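Local structure of probable adhesion protein (Pseudomonas aeruginosa PAO1, 6R3Z) at residues P15-V20 against V30-P35; L56-L61 against R128-L133; R146-R151 against G259-E264; D26-V31 against K139-N144. The protein binds a divalent metal ion such as ferrous iron, manganese or nickel, and probably delivers it to a membrane transporter as a periplasmic solute-binding protein. All coordinates share one frame; numbering follows the deposited sequence.

Interaction 1: P15-V20 against V30-P35; sequences PYYSYV and VVPLIP
Val30 meets helix 14-24 with both of its methyl groups. CG1 packs on Tyr17 and also nears Val20; CG2 packs on Val20. CG1 of Val30 lies 3.6 Å from CD2 of Tyr17, oblique to the ring. CG2 of Val30 is 3.7 Å from CG1 of Val20. This is the tight part of the contact. On its inner side Val20 also touches Ile9 and Ile11 of strand 8-11, so the packing merges with the core. The Pro32 ring adds a looser touch, its CG 4.1 Å from CD2 of Tyr17. The Tyr17 side chain leaves the helix with CG anti to the backbone N (chi1 -176°), which swings the ring across Val30 and Pro32. At the hydroxyl end of Tyr17 the contact turns polar and looser. A water sits there, 2.7 Å from Tyr17 OH. The same water donates to the backbone O of Val30 at 2.9 Å. The two short segments run almost antiparallel, at 174°, as expected for a helix and the strand that follows it in the beta-alpha-beta unit 8-11, 14-24, 29-32. Apolar packing therefore holds helix to sheet directly, while the polar link between them depends on a water molecule.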
loop_
_atom_site.group_PDB
_atom_site.type_symbol
_atom_site.label_atom_id
_atom_site.label_comp_id
_atom_site.label_asym_id
_atom_site.label_seq_id
_atom_site.Cartn_x
_atom_site.Cartn_y
_atom_site.Cartn_z
ATOM N N PRO A 15 1.977 -3.014 5.247
ATOM C CA PRO A 15 3.130 -2.107 5.039
ATOM C C PRO A 15 3.507 -1.362 6.308
ATOM O O PRO A 15 4.698 -1.213 6.556
ATOM C CB PRO A 15 2.642 -1.164 3.939
ATOM C CG PRO A 15 1.663 -1.996 3.160
ATOM C CD PRO A 15 0.909 -2.712 4.269
ATOM N N TYR A 16 2.499 -0.961 7.135
ATOM C CA TYR A 16 2.774 -0.238 8.386
ATOM C C TYR A 16 3.450 -1.126 9.416
ATOM O O TYR A 16 4.321 -0.639 10.132
ATOM C CB TYR A 16 1.535 0.483 8.927
ATOM C CG TYR A 16 1.053 1.522 7.935
ATOM C CD1 TYR A 16 1.611 2.801 7.905
ATOM C CD2 TYR A 16 0.134 1.189 6.944
ATOM C CE1 TYR A 16 1.235 3.739 6.931
ATOM C CE2 TYR A 16 -0.234 2.106 5.952
ATOM C CZ TYR A 16 0.317 3.381 5.950
ATOM O OH TYR A 16 -0.048 4.271 4.960
ATOM N N TYR A 17 3.126 -2.435 9.429
ATOM C CA TYR A 17 3.839 -3.381 10.302
ATOM C C TYR A 17 5.335 -3.353 9.891
ATOM O O TYR A 17 6.221 -3.243 10.753
ATOM C CB TYR A 17 3.295 -4.819 10.155
ATOM C CG TYR A 17 3.968 -5.766 11.127
ATOM C CD1 TYR A 17 5.185 -6.374 10.811
ATOM C CD2 TYR A 17 3.440 -5.981 12.403
ATOM C CE1 TYR A 17 5.838 -7.201 11.720
ATOM C CE2 TYR A 17 4.090 -6.803 13.328
ATOM C CZ TYR A 17 5.295 -7.404 12.982
ATOM O OH TYR A 17 5.943 -8.234 13.856
ATOM N N SER A 18 5.611 -3.417 8.574
ATOM C CA SER A 18 6.996 -3.380 8.063
ATOM C C SER A 18 7.713 -2.077 8.432
ATOM O O SER A 18 8.847 -2.123 8.937
ATOM C CB SER A 18 7.026 -3.616 6.555
ATOM O OG SER A 18 6.744 -4.971 6.234
ATOM N N TYR A 19 7.033 -0.922 8.264
ATOM C CA TYR A 19 7.638 0.368 8.604
ATOM C C TYR A 19 7.990 0.395 10.091
ATOM O O TYR A 19 9.134 0.647 10.426
ATOM C CB TYR A 19 6.698 1.551 8.341
ATOM C CG TYR A 19 6.172 1.788 6.939
ATOM C CD1 TYR A 19 6.750 1.166 5.831
ATOM C CD2 TYR A 19 5.084 2.633 6.722
ATOM C CE1 TYR A 19 6.248 1.384 4.537
ATOM C CE2 TYR A 19 4.559 2.830 5.448
ATOM C CZ TYR A 19 5.157 2.229 4.358
ATOM O OH TYR A 19 4.586 2.464 3.126
ATOM N N VAL A 20 6.992 0.159 10.983
ATOM C CA VAL A 20 7.203 0.290 12.431
ATOM C C VAL A 20 8.268 -0.710 12.944
ATOM O O VAL A 20 9.171 -0.295 13.679
ATOM C CB VAL A 20 5.855 0.237 13.205
ATOM C CG1 VAL A 20 6.078 0.253 14.716
ATOM C CG2 VAL A 20 4.951 1.417 12.783
ATOM N N VAL A 30 5.265 -4.314 18.260
ATOM C CA VAL A 30 4.408 -3.903 17.133
ATOM C C VAL A 30 3.205 -4.843 17.140
ATOM O O VAL A 30 3.379 -6.062 17.038
ATOM C CB VAL A 30 5.163 -3.937 15.774
ATOM C CG1 VAL A 30 4.311 -3.321 14.659
ATOM C CG2 VAL A 30 6.523 -3.240 15.871
ATOM N N VAL A 31 1.989 -4.280 17.280
ATOM C CA VAL A 31 0.772 -5.068 17.452
ATOM C C VAL A 31 -0.232 -4.828 16.327
ATOM O O VAL A 31 -0.834 -3.760 16.294
ATOM C CB VAL A 31 0.122 -4.835 18.861
ATOM C CG1 VAL A 31 -1.050 -5.790 19.100
ATOM C CG2 VAL A 31 1.143 -4.929 19.999
ATOM N N PRO A 32 -0.499 -5.816 15.441
ATOM C CA PRO A 32 -1.525 -5.610 14.402
ATOM C C PRO A 32 -2.909 -5.516 15.040
ATOM O O PRO A 32 -3.213 -6.265 15.983
ATOM C CB PRO A 32 -1.416 -6.867 13.530
ATOM C CG PRO A 32 -0.067 -7.451 13.870
ATOM C CD PRO A 32 0.099 -7.155 15.323
ATOM N N LEU A 33 -3.715 -4.560 14.559
ATOM C CA LEU A 33 -5.067 -4.354 15.075
ATOM C C LEU A 33 -6.005 -5.437 14.601
ATOM O O LEU A 33 -7.003 -5.730 15.275
ATOM C CB LEU A 33 -5.599 -2.983 14.674
ATOM C CG LEU A 33 -5.620 -1.926 15.788
ATOM C CD1 LEU A 33 -4.194 -1.571 16.251
ATOM C CD2 LEU A 33 -6.313 -0.651 15.301
ATOM N N ILE A 34 -5.729 -5.986 13.415
ATOM C CA ILE A 34 -6.580 -7.038 12.836
ATOM C C ILE A 34 -5.727 -8.270 12.477
ATOM O O ILE A 34 -4.549 -8.106 12.135
ATOM C CB ILE A 34 -7.484 -6.521 11.669
ATOM C CG1 ILE A 34 -6.721 -6.321 10.340
ATOM C CG2 ILE A 34 -8.234 -5.243 12.078
ATOM C CD1 ILE A 34 -7.624 -5.889 9.100
ATOM N N PRO A 35 -6.280 -9.501 12.557
ATOM C CA PRO A 35 -5.457 -10.691 12.260
ATOM C C PRO A 35 -4.990 -10.770 10.807
ATOM O O PRO A 35 -5.574 -10.155 9.908
ATOM C CB PRO A 35 -6.388 -11.868 12.593
ATOM C CG PRO A 35 -7.444 -11.298 13.470
ATOM C CD PRO A 35 -7.637 -9.888 13.004
HETATM O O HOH W 1 5.355 -8.162 16.500
#

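Interaction 2: L56-L61 against R128-L133; sequences LDVVVL and RELGKL. With EDO (1,2-ethanediol), chain C.
Val58 of the strand packs against Leu130 and Leu133, two residues three apart on the helix. The closest touches are between methyl groups. The valine has an uncommon rotamer. CG1 sits between the backbone N and the carbonyl carbon (chi1 60°), and CG2 is anti to the N. Both methyls thereby reach the helix. CG2 of Val58 lies 3.7 Å from CD1 of Leu133. CG1 of Val58 is 4.0 Å from CD2 of Leu130, and it also comes within 4.1 Å of CD1 of Leu133. The two leucines share one conformation, with CG anti to the carbonyl carbon and chi2 near 170°. Each offers a single methyl to the valine: CD2 from Leu130, CD1 from Leu133.

Glu129 does not touch the strand; it holds Lys132 and an ethanediol molecule beside the contact. Its chain bends at chi2 (-51°), and Lys132 reaches back to it from the next turn. OE2 of Glu129 receives NZ of Lys132 at 3.0 Å, a salt bridge within the helix on the syn side of the carboxylate. The other oxygen, OE1 of Glu129, accepts a hydrogen bond of 2.9 Å from O2 of the ethanediol, probably from the crystallisation liquor. O1 of that ethanediol rests 3.6 Å from CD2 of Leu133.

The contact sets the C-terminal end of helix 116-133 on the parallel sheet. Strand 58-61 lies between strands 8-11 and 84-86. Ile9 of the first and Ile85 of the second touch both Val58 and Leu130, and helix 68-76 packs against Val59 and Leu61.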
loop_
_atom_site.group_PDB
_atom_site.type_symbol
_atom_site.label_atom_id
_atom_site.label_comp_id
_atom_site.label_asym_id
_atom_site.label_seq_id
_atom_site.Cartn_x
_atom_site.Cartn_y
_atom_site.Cartn_z
ATOM N N LEU A 56 -2.579 -1.015 24.262
ATOM C CA LEU A 56 -1.643 -0.221 23.450
ATOM C C LEU A 56 -1.354 1.164 24.000
ATOM O O LEU A 56 -2.138 1.693 24.786
ATOM C CB LEU A 56 -2.146 -0.106 21.991
ATOM C CG LEU A 56 -2.570 -1.390 21.273
ATOM C CD1 LEU A 56 -3.089 -1.085 19.889
ATOM C CD2 LEU A 56 -1.440 -2.371 21.197
ATOM N N ASP A 57 -0.221 1.761 23.559
ATOM C CA ASP A 57 0.193 3.107 23.940
ATOM C C ASP A 57 -0.039 4.120 22.831
ATOM O O ASP A 57 -0.062 5.323 23.099
ATOM C CB ASP A 57 1.683 3.124 24.314
ATOM C CG ASP A 57 1.958 2.207 25.474
ATOM O OD1 ASP A 57 1.363 2.423 26.559
ATOM O OD2 ASP A 57 2.711 1.241 25.287
ATOM N N VAL A 58 -0.098 3.645 21.579
ATOM C CA VAL A 58 -0.233 4.475 20.379
ATOM C C VAL A 58 -0.675 3.622 19.204
ATOM O O VAL A 58 -0.324 2.432 19.144
ATOM C CB VAL A 58 1.087 5.264 20.058
ATOM C CG1 VAL A 58 2.282 4.326 19.818
ATOM C CG2 VAL A 58 0.911 6.237 18.881
ATOM N N VAL A 59 -1.433 4.224 18.266
ATOM C CA VAL A 59 -1.819 3.536 17.033
ATOM C C VAL A 59 -1.306 4.363 15.840
ATOM O O VAL A 59 -1.584 5.555 15.762
ATOM C CB VAL A 59 -3.357 3.263 16.899
ATOM C CG1 VAL A 59 -3.674 2.536 15.592
ATOM C CG2 VAL A 59 -3.904 2.469 18.092
ATOM N N VAL A 60 -0.588 3.713 14.917
ATOM C CA VAL A 60 -0.114 4.309 13.675
ATOM C C VAL A 60 -1.234 4.104 12.640
ATOM O O VAL A 60 -1.716 2.976 12.463
ATOM C CB VAL A 60 1.229 3.693 13.201
ATOM C CG1 VAL A 60 1.599 4.162 11.782
ATOM C CG2 VAL A 60 2.347 4.046 14.187
ATOM N N LEU A 61 -1.641 5.197 11.977
ATOM C CA LEU A 61 -2.717 5.165 10.983
ATOM C C LEU A 61 -2.284 5.639 9.606
ATOM O O LEU A 61 -1.500 6.583 9.472
ATOM C CB LEU A 61 -3.887 6.078 11.409
ATOM C CG LEU A 61 -4.701 5.745 12.667
ATOM C CD1 LEU A 61 -5.860 6.725 12.823
ATOM C CD2 LEU A 61 -5.251 4.335 12.623
ATOM N N ARG A 128 9.837 10.077 13.907
ATOM C CA ARG A 128 9.864 11.350 14.624
ATOM C C ARG A 128 8.806 11.333 15.740
ATOM O O ARG A 128 9.105 11.711 16.876
ATOM C CB ARG A 128 9.581 12.511 13.655
ATOM C CG ARG A 128 9.506 13.880 14.359
ATOM C CD ARG A 128 9.402 15.020 13.378
ATOM N NE ARG A 128 10.649 15.173 12.624
ATOM C CZ ARG A 128 10.965 16.241 11.898
ATOM N NH1 ARG A 128 10.139 17.280 11.838
ATOM N NH2 ARG A 128 12.118 16.287 11.243
ATOM N N GLU A 129 7.585 10.892 15.405
ATOM C CA GLU A 129 6.470 10.862 16.352
ATOM C C GLU A 129 6.665 9.825 17.467
ATOM O O GLU A 129 6.373 10.124 18.626
ATOM C CB GLU A 129 5.126 10.696 15.629
ATOM C CG GLU A 129 4.726 11.917 14.810
ATOM C CD GLU A 129 4.784 13.226 15.587
ATOM O OE1 GLU A 129 4.107 13.333 16.634
ATOM O OE2 GLU A 129 5.538 14.131 15.168
ATOM N N LEU A 130 7.192 8.630 17.125
ATOM C CA LEU A 130 7.476 7.607 18.125
ATOM C C LEU A 130 8.566 8.120 19.082
ATOM O O LEU A 130 8.473 7.898 20.287
ATOM C CB LEU A 130 7.907 6.281 17.490
ATOM C CG LEU A 130 6.801 5.490 16.813
ATOM C CD1 LEU A 130 7.383 4.304 16.053
ATOM C CD2 LEU A 130 5.738 5.006 17.844
ATOM N N GLY A 131 9.555 8.829 18.531
ATOM C CA GLY A 131 10.631 9.433 19.310
ATOM C C GLY A 131 10.137 10.425 20.347
ATOM O O GLY A 131 10.695 10.499 21.451
ATOM N N LYS A 132 9.089 11.203 20.004
ATOM C CA LYS A 132 8.489 12.174 20.927
ATOM C C LYS A 132 7.759 11.463 22.086
ATOM O O LYS A 132 7.785 11.940 23.223
ATOM C CB LYS A 132 7.541 13.126 20.198
ATOM C CG LYS A 132 8.231 14.101 19.256
ATOM C CD LYS A 132 7.188 14.870 18.467
ATOM C CE LYS A 132 7.791 15.813 17.460
ATOM N NZ LYS A 132 6.739 16.430 16.607
ATOM N N LEU A 133 7.156 10.300 21.797
ATOM C CA LEU A 133 6.455 9.487 22.791
ATOM C C LEU A 133 7.422 8.707 23.669
ATOM O O LEU A 133 7.087 8.401 24.811
ATOM C CB LEU A 133 5.476 8.513 22.101
ATOM C CG LEU A 133 4.323 9.157 21.302
ATOM C CD1 LEU A 133 3.632 8.125 20.451
ATOM C CD2 LEU A 133 3.278 9.803 22.231
HETATM C C1 EDO C . 0.448 11.499 18.737
HETATM O O1 EDO C . 1.663 10.994 19.268
HETATM C C2 EDO C . 0.730 12.588 17.666
HETATM O O2 EDO C . 1.543 12.066 16.615
#

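Interaction 3: R146-R151 against G259-E264; sequences RAYAKR and GKYEEE
Glu262 places its CG between the backbone N and the carbonyl carbon (chi1 68°), then runs extended toward helix 138-160. Arg151 comes the other way with a chain bent at chi2 and chi3, which turns the NE side of its guanidinium to the carboxylate. The two groups meet side-on. NE of Arg151 donates to OE1 of Glu262 at 2.9 Å, nearly straight. NH2 of Arg151 donates to OE2 of Glu262, also at 2.9 Å. Each oxygen uses its syn lone pair, and the two planes are only 8° apart. The paired bonds fix the rotation of both groups. NH2 of Arg151 has a second partner in Asn22 of helix 14-24.

The segments belong to the long helix 138-160, which links the two lobes in this family of solute-binding proteins, and to the C-terminal helix 260-277. They run nearly parallel, at 15°, with axes 11.9 Å apart. Long side chains and a water bridge that spacing. Tyr148 OH donates to the water at 2.7 Å. The water also accepts from the backbone N of Glu262 and donates to its OE2. That oxygen lies at the edge of the Tyr148 ring, 3.5 Å from CE1. Tyr148 OH also packs 3.6 Å from CD2 of Tyr261, whose own hydroxyl is bonded to Phe113 O and Ser119. The Tyr261 side chain is about 9 Å from that of the metal ligand His250.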
loop_
_atom_site.group_PDB
_atom_site.type_symbol
_atom_site.label_atom_id
_atom_site.label_comp_id
_atom_site.label_asym_id
_atom_site.label_seq_id
_atom_site.Cartn_x
_atom_site.Cartn_y
_atom_site.Cartn_z
ATOM N N ARG A 146 16.486 6.046 8.983
ATOM C CA ARG A 146 17.424 6.424 7.923
ATOM C C ARG A 146 18.012 5.190 7.207
ATOM O O ARG A 146 18.088 5.205 5.978
ATOM C CB ARG A 146 18.516 7.390 8.428
ATOM C CG ARG A 146 17.978 8.725 8.970
ATOM C CD ARG A 146 17.113 9.520 7.989
ATOM N NE ARG A 146 16.630 10.789 8.558
ATOM C CZ ARG A 146 15.550 10.919 9.328
ATOM N NH1 ARG A 146 15.193 12.113 9.785
ATOM N NH2 ARG A 146 14.822 9.852 9.653
ATOM N N ALA A 147 18.362 4.115 7.955
ATOM C CA ALA A 147 18.880 2.865 7.365
ATOM C C ALA A 147 17.789 2.197 6.501
ATOM O O ALA A 147 18.072 1.732 5.389
ATOM C CB ALA A 147 19.334 1.904 8.455
ATOM N N TYR A 148 16.542 2.233 6.972
ATOM C CA TYR A 148 15.438 1.611 6.253
ATOM C C TYR A 148 15.175 2.343 4.931
ATOM O O TYR A 148 15.061 1.683 3.897
ATOM C CB TYR A 148 14.173 1.533 7.116
ATOM C CG TYR A 148 13.056 0.716 6.496
ATOM C CD1 TYR A 148 13.276 -0.592 6.059
ATOM C CD2 TYR A 148 11.758 1.218 6.424
ATOM C CE1 TYR A 148 12.231 -1.374 5.555
ATOM C CE2 TYR A 148 10.719 0.465 5.879
ATOM C CZ TYR A 148 10.953 -0.837 5.468
ATOM O OH TYR A 148 9.918 -1.570 4.941
ATOM N N ALA A 149 15.158 3.694 4.969
ATOM C CA ALA A 149 14.993 4.564 3.795
ATOM C C ALA A 149 16.117 4.303 2.771
ATOM O O ALA A 149 15.847 4.294 1.570
ATOM C CB ALA A 149 14.996 6.027 4.221
ATOM N N LYS A 150 17.351 4.014 3.247
ATOM C CA LYS A 150 18.478 3.718 2.355
ATOM C C LYS A 150 18.183 2.401 1.581
ATOM O O LYS A 150 18.409 2.334 0.365
ATOM C CB LYS A 150 19.789 3.619 3.162
ATOM C CG LYS A 150 21.030 3.586 2.290
ATOM C CD LYS A 150 22.313 3.532 3.112
ATOM C CE LYS A 150 23.503 3.322 2.204
ATOM N NZ LYS A 150 24.729 2.987 2.969
ATOM N N ARG A 151 17.652 1.380 2.288
ATOM C CA ARG A 151 17.293 0.086 1.684
ATOM C C ARG A 151 16.187 0.274 0.643
ATOM O O ARG A 151 16.265 -0.319 -0.429
ATOM C CB ARG A 151 16.891 -0.967 2.744
ATOM C CG ARG A 151 18.093 -1.488 3.555
ATOM C CD ARG A 151 17.970 -2.965 3.950
ATOM N NE ARG A 151 16.670 -3.349 4.519
ATOM C CZ ARG A 151 16.283 -3.129 5.776
ATOM N NH1 ARG A 151 17.076 -2.473 6.618
ATOM N NH2 ARG A 151 15.094 -3.559 6.197
ATOM N N GLY A 259 10.131 -7.748 6.855
ATOM C CA GLY A 259 10.583 -7.730 5.465
ATOM C C GLY A 259 9.533 -7.763 4.367
ATOM O O GLY A 259 9.882 -7.567 3.203
ATOM N N LYS A 260 8.244 -8.024 4.707
ATOM C CA LYS A 260 7.181 -8.136 3.702
ATOM C C LYS A 260 7.160 -6.962 2.716
ATOM O O LYS A 260 7.112 -7.184 1.494
ATOM C CB LYS A 260 5.798 -8.268 4.353
ATOM C CG LYS A 260 4.732 -8.668 3.322
ATOM C CD LYS A 260 3.341 -8.673 3.948
ATOM C CE LYS A 260 2.253 -9.132 2.999
ATOM N NZ LYS A 260 2.495 -10.520 2.505
ATOM N N TYR A 261 7.164 -5.732 3.248
ATOM C CA TYR A 261 7.093 -4.540 2.399
ATOM C C TYR A 261 8.201 -4.516 1.356
ATOM O O TYR A 261 7.902 -4.374 0.172
ATOM C CB TYR A 261 7.066 -3.230 3.208
ATOM C CG TYR A 261 6.880 -2.037 2.302
ATOM C CD1 TYR A 261 5.637 -1.759 1.736
ATOM C CD2 TYR A 261 7.969 -1.264 1.900
ATOM C CE1 TYR A 261 5.469 -0.710 0.835
ATOM C CE2 TYR A 261 7.812 -0.201 1.009
ATOM C CZ TYR A 261 6.557 0.070 0.477
ATOM O OH TYR A 261 6.401 1.049 -0.483
ATOM N N GLU A 262 9.465 -4.625 1.777
ATOM C CA GLU A 262 10.555 -4.541 0.804
ATOM C C GLU A 262 10.569 -5.722 -0.205
ATOM O O GLU A 262 10.798 -5.491 -1.395
ATOM C CB GLU A 262 11.912 -4.326 1.481
ATOM C CG GLU A 262 12.469 -5.453 2.305
ATOM C CD GLU A 262 13.495 -4.840 3.239
ATOM O OE1 GLU A 262 14.653 -4.603 2.817
ATOM O OE2 GLU A 262 13.106 -4.528 4.382
ATOM N N GLU A 263 10.229 -6.935 0.241
ATOM C CA GLU A 263 10.168 -8.124 -0.620
ATOM C C GLU A 263 9.123 -7.947 -1.739
ATOM O O GLU A 263 9.449 -8.099 -2.923
ATOM C CB GLU A 263 9.870 -9.405 0.204
ATOM C CG GLU A 263 11.040 -9.851 1.066
ATOM C CD GLU A 263 10.714 -10.878 2.136
ATOM O OE1 GLU A 263 9.860 -11.758 1.883
ATOM O OE2 GLU A 263 11.327 -10.810 3.227
ATOM N N GLU A 264 7.898 -7.558 -1.363
ATOM C CA GLU A 264 6.784 -7.400 -2.314
ATOM C C GLU A 264 6.907 -6.142 -3.161
ATOM O O GLU A 264 6.513 -6.179 -4.331
ATOM C CB GLU A 264 5.449 -7.508 -1.600
ATOM C CG GLU A 264 5.386 -8.850 -0.882
ATOM C CD GLU A 264 4.050 -9.341 -0.389
ATOM O OE1 GLU A 264 3.036 -8.634 -0.591
ATOM O OE2 GLU A 264 4.027 -10.435 0.225
HETATM O O HOH W 2 10.413 -4.254 4.656
#

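Interaction 4: D26-V31 against K139-N144; sequences DKAEVV and KAYTRN
Apolar packing joins the turn before strand 29-32 to the early part of helix 138-160, through Lys27 and Ala28 on one side and Ala140 and Tyr141 on the other. The lysine contributes its aliphatic chain. CE of Lys27 lies 3.7 Å from CB of Ala140, and CD of Lys27 is 3.8 Å from the same methyl. Nearer the backbone, CB of Lys27 approaches CE1 of Tyr141 at 4.1 Å, oblique to the ring. The lysine chain stays extended as far as CE and then bends at chi4 (-75°). NZ of Lys27 remains 5.9 Å from NH2 of Arg143, a like charge that probably disfavours a closer approach.

The turn connects helix 14-24 to strand 29-32 in a beta-alpha-beta unit, and helix 138-160 packs against this end of it. Tyr141 reaches from the helix toward the turn with CG anti to its carbonyl carbon (chi1 -60°). Its OH comes 3.9 Å from CB of Ala28, a buried residue that also touches Ile9 of strand 8-11. The hydroxyl has a weak hydrogen bond to Asp134. The Tyr141 side chain also packs on Ile23 of helix 14-24, and ND2 of Asn144 is hydrogen-bonded to the backbone O of Ile23.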
loop_
_atom_site.group_PDB
_atom_site.type_symbol
_atom_site.label_atom_id
_atom_site.label_comp_id
_atom_site.label_asym_id
_atom_site.label_seq_id
_atom_site.Cartn_x
_atom_site.Cartn_y
_atom_site.Cartn_z
ATOM N N ASP A 26 13.936 -4.168 18.240
ATOM C CA ASP A 26 13.511 -4.830 19.476
ATOM C C ASP A 26 13.238 -3.848 20.641
ATOM O O ASP A 26 13.045 -4.297 21.769
ATOM C CB ASP A 26 14.542 -5.909 19.870
ATOM C CG ASP A 26 15.946 -5.381 20.131
ATOM O OD1 ASP A 26 16.081 -4.181 20.503
ATOM O OD2 ASP A 26 16.911 -6.172 19.999
ATOM N N LYS A 27 13.195 -2.517 20.373
ATOM C CA LYS A 27 13.006 -1.521 21.444
ATOM C C LYS A 27 11.535 -1.282 21.823
ATOM O O LYS A 27 11.252 -0.655 22.851
ATOM C CB LYS A 27 13.714 -0.211 21.099
ATOM C CG LYS A 27 15.206 -0.448 20.836
ATOM C CD LYS A 27 16.012 0.817 20.696
ATOM C CE LYS A 27 17.487 0.493 20.590
ATOM N NZ LYS A 27 18.070 0.106 21.903
ATOM N N ALA A 28 10.607 -1.776 20.997
ATOM C CA ALA A 28 9.162 -1.619 21.215
ATOM C C ALA A 28 8.443 -2.845 20.666
ATOM O O ALA A 28 9.063 -3.642 19.951
ATOM C CB ALA A 28 8.662 -0.358 20.507
ATOM N N GLU A 29 7.151 -3.005 20.994
ATOM C CA GLU A 29 6.338 -4.113 20.479
ATOM C C GLU A 29 5.401 -3.567 19.368
ATOM O O GLU A 29 4.805 -2.486 19.525
ATOM C CB GLU A 29 5.485 -4.750 21.593
ATOM C CG GLU A 29 6.258 -5.511 22.659
ATOM C CD GLU A 29 5.309 -6.196 23.622
ATOM O OE1 GLU A 29 4.844 -5.524 24.570
ATOM O OE2 GLU A 29 4.990 -7.386 23.405
ATOM N N VAL A 30 5.265 -4.314 18.260
ATOM C CA VAL A 30 4.408 -3.903 17.133
ATOM C C VAL A 30 3.205 -4.843 17.140
ATOM O O VAL A 30 3.379 -6.062 17.038
ATOM C CB VAL A 30 5.163 -3.937 15.774
ATOM C CG1 VAL A 30 4.311 -3.321 14.659
ATOM C CG2 VAL A 30 6.523 -3.240 15.871
ATOM N N VAL A 31 1.989 -4.280 17.280
ATOM C CA VAL A 31 0.772 -5.068 17.452
ATOM C C VAL A 31 -0.232 -4.828 16.327
ATOM O O VAL A 31 -0.834 -3.760 16.294
ATOM C CB VAL A 31 0.122 -4.835 18.861
ATOM C CG1 VAL A 31 -1.050 -5.790 19.100
ATOM C CG2 VAL A 31 1.143 -4.929 19.999
ATOM N N LYS A 139 16.795 8.672 19.320
ATOM C CA LYS A 139 17.958 8.604 18.421
ATOM C C LYS A 139 18.001 7.271 17.639
ATOM O O LYS A 139 18.273 7.283 16.442
ATOM C CB LYS A 139 19.278 8.868 19.153
ATOM C CG LYS A 139 20.266 9.633 18.274
ATOM C CD LYS A 139 21.704 9.189 18.488
ATOM C CE LYS A 139 22.539 9.434 17.253
ATOM N NZ LYS A 139 23.931 8.933 17.417
ATOM N N ALA A 140 17.702 6.156 18.309
ATOM C CA ALA A 140 17.668 4.818 17.688
ATOM C C ALA A 140 16.583 4.752 16.588
ATOM O O ALA A 140 16.863 4.272 15.476
ATOM C CB ALA A 140 17.417 3.754 18.740
ATOM N N TYR A 141 15.371 5.280 16.876
ATOM C CA TYR A 141 14.283 5.302 15.892
ATOM C C TYR A 141 14.685 6.096 14.638
ATOM O O TYR A 141 14.435 5.652 13.520
ATOM C CB TYR A 141 12.959 5.838 16.489
ATOM C CG TYR A 141 12.397 5.051 17.666
ATOM C CD1 TYR A 141 12.752 3.715 17.879
ATOM C CD2 TYR A 141 11.483 5.633 18.542
ATOM C CE1 TYR A 141 12.196 2.978 18.935
ATOM C CE2 TYR A 141 10.943 4.916 19.612
ATOM C CZ TYR A 141 11.290 3.588 19.797
ATOM O OH TYR A 141 10.794 2.920 20.887
ATOM N N THR A 142 15.341 7.242 14.832
ATOM C CA THR A 142 15.816 8.096 13.741
ATOM C C THR A 142 16.866 7.358 12.918
ATOM O O THR A 142 16.767 7.335 11.683
ATOM C CB THR A 142 16.295 9.457 14.298
ATOM O OG1 THR A 142 15.155 10.106 14.877
ATOM C CG2 THR A 142 16.900 10.363 13.216
ATOM N N ARG A 143 17.856 6.748 13.600
ATOM C CA ARG A 143 18.934 5.993 12.949
ATOM C C ARG A 143 18.355 4.839 12.094
ATOM O O ARG A 143 18.718 4.688 10.921
ATOM C CB ARG A 143 19.899 5.461 14.006
ATOM C CG ARG A 143 21.171 4.845 13.456
ATOM C CD ARG A 143 22.161 4.562 14.588
ATOM N NE ARG A 143 21.609 3.657 15.601
ATOM C CZ ARG A 143 21.446 3.964 16.888
ATOM N NH1 ARG A 143 21.815 5.156 17.347
ATOM N NH2 ARG A 143 20.926 3.078 17.725
ATOM N N ASN A 144 17.417 4.071 12.682
ATOM C CA ASN A 144 16.777 2.932 12.018
ATOM C C ASN A 144 15.942 3.389 10.821
ATOM O O ASN A 144 15.996 2.748 9.765
ATOM C CB ASN A 144 15.925 2.147 13.010
ATOM C CG ASN A 144 16.720 1.414 14.078
ATOM O OD1 ASN A 144 17.944 1.192 13.972
ATOM N ND2 ASN A 144 16.042 1.024 15.144
#

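Overall arrangement
From the N terminus, interaction 1 closes first, a short loop within the beta-alpha-beta unit of strand 8-11, helix 14-24 and strand 29-32. Interaction 4 opens in the turn leading into that last strand; its segment shares Val30 and Val31 with interaction 1. It closes far along the chain on helix 138-160. Interaction 2 lies wholly within this long loop. Tyr141 of interaction 4 packs on Leu130 and Gly131 of interaction 2. Interaction 3 starts just after interaction 4 ends and reaches helix 260-277. Ser18 OG and Tyr261 N, probably hydrogen-bonded, join interactions 1 and 3. Interactions 1, 2 and 4 tie the N-terminal sheet and the turn leading into it to the helices; interaction 3 joins two helices.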